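Local atomic coordinates of phenol hydroxylase component phL (PDB entry 3U52), a protein that is a component of a bacterial phenol hydroxylase of the methane, phenol and alkene hydroxylase family, probably as a subunit of the hydroxylase itself. Residues Q196-L201 against E295-L300; I220-M225 against P291-A296. One frame throughout, in Å; residues are numbered along the deposited sequence.

Contact 1: residues Q196-L201 against E295-L300; sequences QPMRKL and EALKPL
Met198 reaches Leu297 because its CG stands anti to the backbone N (chi1 175°) and its chain then bends at chi2 and chi3. The bends carry CE to Leu297 CD2, 3.5 Å away, closer than carbons usually pack. Leu201 also has CG anti to its backbone N (chi1 162°), and its CD2 lies 3.6 Å from Ala296 CB. Ala296 points toward helix 196-205. Its methyl meets both Leu201 and the backbone of Met198, with Met198 CA 3.8 Å from Ala296 CB. The small side chain lets the two helix axes come within 7.7 Å. Nearer the surface, the rings of Pro197 and Pro299 slide past each other, with their CG atoms 4.0 Å apart.

One water joins the backbones. It accepts from Met198 N at 2.8 Å and donates to Ala296 O at 2.8 Å. Met198 N is in the first turn of helix 196-205, before the regular helix bonds begin. Ala296 O has lost its usual partner, Leu300 N, at the kink near Pro299. The water serves both. Trp189 of helix 180-191 also touches Met198. This is a close, nearly antiparallel helix pair centred on an alanine, within the all-helical fold of the hydroxylase subunit.

Contact 2: residues I220-M225 against P291-A296; sequences ILIDGM and PQAYEA
Met225 extends from helix 211-240 to the methyl of Ala293 and the backbone of Tyr294. Its CB already points toward helix 276-302, where it packs on Leu297. From there CG continues outward, and chi2 is extended (-174°), which carries SD toward helix 276-302. SD runs beside the start of the Tyr294 side chain, 4.1 Å from Tyr294 CA and 4.2 Å from Tyr294 CB. A bend at chi3 (-80°) then turns CE toward Ala293. CE ends 3.4 Å from Ala293 CB, a tight carbon pair, and 3.8 Å from Tyr294 N. The methionine thus lies against the backbone of Tyr294 and not on its ring.

Ala293 points at the opposing helix and receives the contact from several sides. Besides Met225 CE, Ile222 CG1 comes to 4.3 Å from Ala293 CB. The carbonyl of Leu221 borders the same methyl, with Leu221 O 4.2 Å from Ala293 CB. The contact is apolar. The ring of Tyr294 leads away to helix 307-322, where its OH bonds Asn311 and its ring takes part in a cation-pi interaction with Arg314.

Helices 211-240 and 276-302 run in roughly the same direction here, with 35° between the short axes and 9.2 Å at closest approach. Around the pair, helix 307-322 packs on Met225 through Leu317, and helix 196-205 packs on Ile222 through Thr205.

Both contacts use helix 276-302 and share Glu295 and Ala296. Contact 1 sets it against helix 196-205, nearly antiparallel. Contact 2 sets it against helix 211-240, the next helix in the chain, with the directions roughly alike. Contact 2 is buried and apolar. Contact 1 is partly buried: it has an exposed glutamate at its margin and a water between backbones, and Arg199 and Lys200 in its first segment reach another protein chain. Their centres are 9 Å apart, and the two adjoin. Leu201 CD2 of contact 1 lies 4.0 Å from Ile222 CG1 of contact 2. Helix 276-302 thus packs on two successive helices, and side chains of the two contacts touch where they meet.

Contact 1: residues Q196-L201 against E295-L300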
loop_
_atom_site.group_PDB
_atom_site.type_symbol
_atom_site.label_atom_id
_atom_site.label_comp_id
_atom_site.label_asym_id
_atom_site.label_seq_id
_atom_site.Cartn_x
_atom_site.Cartn_y
_atom_site.Cartn_z
ATOM N N GLN D 196 3.277 16.946 47.437
ATOM C CA GLN D 196 2.655 15.871 48.232
ATOM C C GLN D 196 1.143 15.742 48.062
ATOM O O GLN D 196 0.642 14.630 47.987
ATOM C CB GLN D 196 3.120 15.841 49.705
ATOM C CG GLN D 196 4.624 15.629 49.825
ATOM C CD GLN D 196 5.193 14.638 48.776
ATOM O OE1 GLN D 196 4.881 13.447 48.785
ATOM N NE2 GLN D 196 6.054 15.144 47.892
ATOM N N PRO D 197 0.404 16.859 47.982
ATOM C CA PRO D 197 -1.029 16.703 47.722
ATOM C C PRO D 197 -1.295 15.994 46.371
ATOM O O PRO D 197 -2.230 15.183 46.258
ATOM C CB PRO D 197 -1.528 18.135 47.673
ATOM C CG PRO D 197 -0.561 18.884 48.623
ATOM C CD PRO D 197 0.762 18.260 48.244
ATOM N N MET D 198 -0.474 16.284 45.373
ATOM C CA MET D 198 -0.692 15.622 44.058
ATOM C C MET D 198 -0.352 14.153 44.149
ATOM O O MET D 198 -1.103 13.305 43.697
ATOM C CB MET D 198 0.078 16.306 42.959
ATOM C CG MET D 198 -0.035 15.575 41.597
ATOM S SD MET D 198 -1.680 15.747 40.833
ATOM C CE MET D 198 -1.497 17.326 40.018
ATOM N N ARG D 199 0.784 13.845 44.771
ATOM C CA ARG D 199 1.237 12.490 44.828
ATOM C C ARG D 199 0.250 11.615 45.608
ATOM O O ARG D 199 -0.038 10.484 45.199
ATOM C CB ARG D 199 2.593 12.490 45.466
ATOM C CG ARG D 199 3.310 11.265 45.246
ATOM C CD ARG D 199 4.649 11.370 45.932
ATOM N NE ARG D 199 4.664 10.087 46.487
ATOM C CZ ARG D 199 5.175 9.707 47.616
ATOM N NH1 ARG D 199 5.850 10.507 48.441
ATOM N NH2 ARG D 199 4.968 8.452 47.856
ATOM N N LYS D 200 -0.259 12.143 46.734
ATOM C CA LYS D 200 -1.301 11.472 47.512
ATOM C C LYS D 200 -2.578 11.265 46.692
ATOM O O LYS D 200 -3.194 10.193 46.754
ATOM C CB LYS D 200 -1.657 12.267 48.806
ATOM C CG LYS D 200 -2.850 11.587 49.593
ATOM C CD LYS D 200 -3.123 12.246 50.953
ATOM C CE LYS D 200 -4.422 11.764 51.593
ATOM N NZ LYS D 200 -4.588 10.270 51.552
ATOM N N LEU D 201 -2.999 12.294 45.953
ATOM C CA LEU D 201 -4.190 12.167 45.117
ATOM C C LEU D 201 -3.973 11.074 44.043
ATOM O O LEU D 201 -4.858 10.204 43.843
ATOM C CB LEU D 201 -4.566 13.494 44.453
ATOM C CG LEU D 201 -5.520 13.412 43.245
ATOM C CD1 LEU D 201 -6.881 12.812 43.665
ATOM C CD2 LEU D 201 -5.666 14.765 42.572
ATOM N N GLU D 295 -7.340 21.067 45.106
ATOM C CA GLU D 295 -6.394 21.165 46.204
ATOM C C GLU D 295 -5.021 20.556 45.867
ATOM O O GLU D 295 -3.984 21.010 46.386
ATOM C CB GLU D 295 -7.015 20.598 47.504
ATOM C CG GLU D 295 -6.479 19.243 47.977
ATOM C CD GLU D 295 -6.825 18.929 49.446
ATOM O OE1 GLU D 295 -5.856 18.781 50.240
ATOM O OE2 GLU D 295 -8.050 18.834 49.797
ATOM N N ALA D 296 -4.994 19.553 44.978
ATOM C CA ALA D 296 -3.717 18.963 44.528
ATOM C C ALA D 296 -2.928 19.884 43.582
ATOM O O ALA D 296 -1.703 19.854 43.549
ATOM C CB ALA D 296 -3.953 17.609 43.896
ATOM N N LEU D 297 -3.645 20.674 42.792
ATOM C CA LEU D 297 -3.051 21.639 41.891
ATOM C C LEU D 297 -2.677 22.949 42.568
ATOM O O LEU D 297 -1.868 23.681 42.051
ATOM C CB LEU D 297 -4.013 21.919 40.745
ATOM C CG LEU D 297 -4.200 20.691 39.845
ATOM C CD1 LEU D 297 -5.376 20.880 38.980
ATOM C CD2 LEU D 297 -2.884 20.363 39.011
ATOM N N LYS D 298 -3.284 23.247 43.716
ATOM C CA LYS D 298 -3.082 24.550 44.381
ATOM C C LYS D 298 -1.593 24.886 44.684
ATOM O O LYS D 298 -1.121 25.965 44.313
ATOM C CB LYS D 298 -4.001 24.636 45.629
ATOM C CG LYS D 298 -4.062 25.953 46.418
ATOM C CD LYS D 298 -5.467 26.008 47.138
ATOM C CE LYS D 298 -5.377 26.238 48.642
ATOM N NZ LYS D 298 -4.812 27.605 48.969
ATOM N N PRO D 299 -0.839 23.971 45.328
ATOM C CA PRO D 299 0.578 24.356 45.543
ATOM C C PRO D 299 1.407 24.602 44.262
ATOM O O PRO D 299 2.378 25.389 44.279
ATOM C CB PRO D 299 1.169 23.180 46.330
ATOM C CG PRO D 299 0.113 22.205 46.531
ATOM C CD PRO D 299 -1.160 22.646 45.877
ATOM N N LEU D 300 1.050 23.922 43.167
ATOM C CA LEU D 300 1.688 24.173 41.893
ATOM C C LEU D 300 1.322 25.552 41.350
ATOM O O LEU D 300 2.183 26.271 40.852
ATOM C CB LEU D 300 1.331 23.071 40.879
ATOM C CG LEU D 300 1.951 23.118 39.471
ATOM C CD1 LEU D 300 3.496 22.871 39.517
ATOM C CD2 LEU D 300 1.276 22.104 38.546
HETATM O O HOH W 1 0.537 18.905 44.948
#

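Contact 2: residues I220-M225 against P291-A296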
loop_
_atom_site.group_PDB
_atom_site.type_symbol
_atom_site.label_atom_id
_atom_site.label_comp_id
_atom_site.label_asym_id
_atom_site.label_seq_id
_atom_site.Cartn_x
_atom_site.Cartn_y
_atom_site.Cartn_z
ATOM N N ILE D 220 -11.493 13.487 33.177
ATOM C CA ILE D 220 -12.259 14.737 33.169
ATOM C C ILE D 220 -11.755 15.694 34.276
ATOM O O ILE D 220 -11.276 16.796 33.986
ATOM C CB ILE D 220 -13.837 14.536 33.373
ATOM C CG1 ILE D 220 -14.451 13.436 32.472
ATOM C CG2 ILE D 220 -14.599 15.889 33.225
ATOM C CD1 ILE D 220 -14.094 13.561 31.023
ATOM N N LEU D 221 -11.861 15.273 35.532
ATOM C CA LEU D 221 -11.563 16.184 36.661
ATOM C C LEU D 221 -10.075 16.558 36.818
ATOM O O LEU D 221 -9.743 17.738 36.827
ATOM C CB LEU D 221 -12.145 15.666 37.977
ATOM C CG LEU D 221 -13.661 15.371 38.048
ATOM C CD1 LEU D 221 -13.978 14.798 39.449
ATOM C CD2 LEU D 221 -14.599 16.548 37.658
ATOM N N ILE D 222 -9.172 15.593 36.903
ATOM C CA ILE D 222 -7.754 15.943 37.041
ATOM C C ILE D 222 -7.209 16.611 35.745
ATOM O O ILE D 222 -6.705 17.728 35.770
ATOM C CB ILE D 222 -6.918 14.715 37.440
ATOM C CG1 ILE D 222 -7.250 14.297 38.904
ATOM C CG2 ILE D 222 -5.446 15.033 37.351
ATOM C CD1 ILE D 222 -6.859 12.879 39.224
ATOM N N ASP D 223 -7.373 15.931 34.615
ATOM C CA ASP D 223 -6.869 16.426 33.330
ATOM C C ASP D 223 -7.525 17.741 32.928
ATOM O O ASP D 223 -6.866 18.597 32.358
ATOM C CB ASP D 223 -7.082 15.374 32.225
ATOM C CG ASP D 223 -6.206 14.114 32.419
ATOM O OD1 ASP D 223 -5.394 14.019 33.387
ATOM O OD2 ASP D 223 -6.347 13.167 31.601
ATOM N N GLY D 224 -8.814 17.899 33.218
ATOM C CA GLY D 224 -9.549 19.067 32.787
ATOM C C GLY D 224 -9.232 20.345 33.543
ATOM O O GLY D 224 -9.688 21.437 33.163
ATOM N N MET D 225 -8.467 20.220 34.621
ATOM C CA MET D 225 -7.961 21.377 35.345
ATOM C C MET D 225 -6.468 21.445 35.145
ATOM O O MET D 225 -5.933 22.530 34.896
ATOM C CB MET D 225 -8.273 21.246 36.851
ATOM C CG MET D 225 -9.550 21.969 37.299
ATOM S SD MET D 225 -9.729 21.915 39.104
ATOM C CE MET D 225 -10.381 20.255 39.320
ATOM N N PRO D 291 -12.836 18.844 44.328
ATOM C CA PRO D 291 -12.056 19.674 45.246
ATOM C C PRO D 291 -10.720 19.041 45.619
ATOM O O PRO D 291 -9.819 19.739 46.021
ATOM C CB PRO D 291 -12.965 19.763 46.498
ATOM C CG PRO D 291 -14.331 19.380 46.037
ATOM C CD PRO D 291 -14.092 18.371 44.952
ATOM N N GLN D 292 -10.585 17.726 45.516
ATOM C CA GLN D 292 -9.274 17.106 45.740
ATOM C C GLN D 292 -8.308 17.399 44.594
ATOM O O GLN D 292 -7.124 17.584 44.816
ATOM C CB GLN D 292 -9.428 15.616 45.906
ATOM C CG GLN D 292 -10.168 15.265 47.180
ATOM C CD GLN D 292 -10.253 13.808 47.363
ATOM O OE1 GLN D 292 -9.229 13.137 47.536
ATOM N NE2 GLN D 292 -11.473 13.278 47.328
ATOM N N ALA D 293 -8.854 17.451 43.372
ATOM C CA ALA D 293 -8.129 17.837 42.163
ATOM C C ALA D 293 -7.650 19.280 42.248
ATOM O O ALA D 293 -6.485 19.588 41.950
ATOM C CB ALA D 293 -9.011 17.618 40.918
ATOM N N TYR D 294 -8.532 20.162 42.691
ATOM C CA TYR D 294 -8.186 21.571 42.906
ATOM C C TYR D 294 -7.135 21.747 43.988
ATOM O O TYR D 294 -6.140 22.470 43.815
ATOM C CB TYR D 294 -9.459 22.313 43.318
ATOM C CG TYR D 294 -9.226 23.746 43.709
ATOM C CD1 TYR D 294 -9.177 24.742 42.737
ATOM C CD2 TYR D 294 -9.045 24.104 45.061
ATOM C CE1 TYR D 294 -8.980 26.087 43.093
ATOM C CE2 TYR D 294 -8.831 25.444 45.435
ATOM C CZ TYR D 294 -8.819 26.425 44.448
ATOM O OH TYR D 294 -8.634 27.734 44.795
ATOM N N GLU D 295 -7.340 21.067 45.106
ATOM C CA GLU D 295 -6.394 21.165 46.204
ATOM C C GLU D 295 -5.021 20.556 45.867
ATOM O O GLU D 295 -3.984 21.010 46.386
ATOM C CB GLU D 295 -7.015 20.598 47.504
ATOM C CG GLU D 295 -6.479 19.243 47.977
ATOM C CD GLU D 295 -6.825 18.929 49.446
ATOM O OE1 GLU D 295 -5.856 18.781 50.240
ATOM O OE2 GLU D 295 -8.050 18.834 49.797
ATOM N N ALA D 296 -4.994 19.553 44.978
ATOM C CA ALA D 296 -3.717 18.963 44.528
ATOM C C ALA D 296 -2.928 19.884 43.582
ATOM O O ALA D 296 -1.703 19.854 43.549
ATOM C CB ALA D 296 -3.953 17.609 43.896
#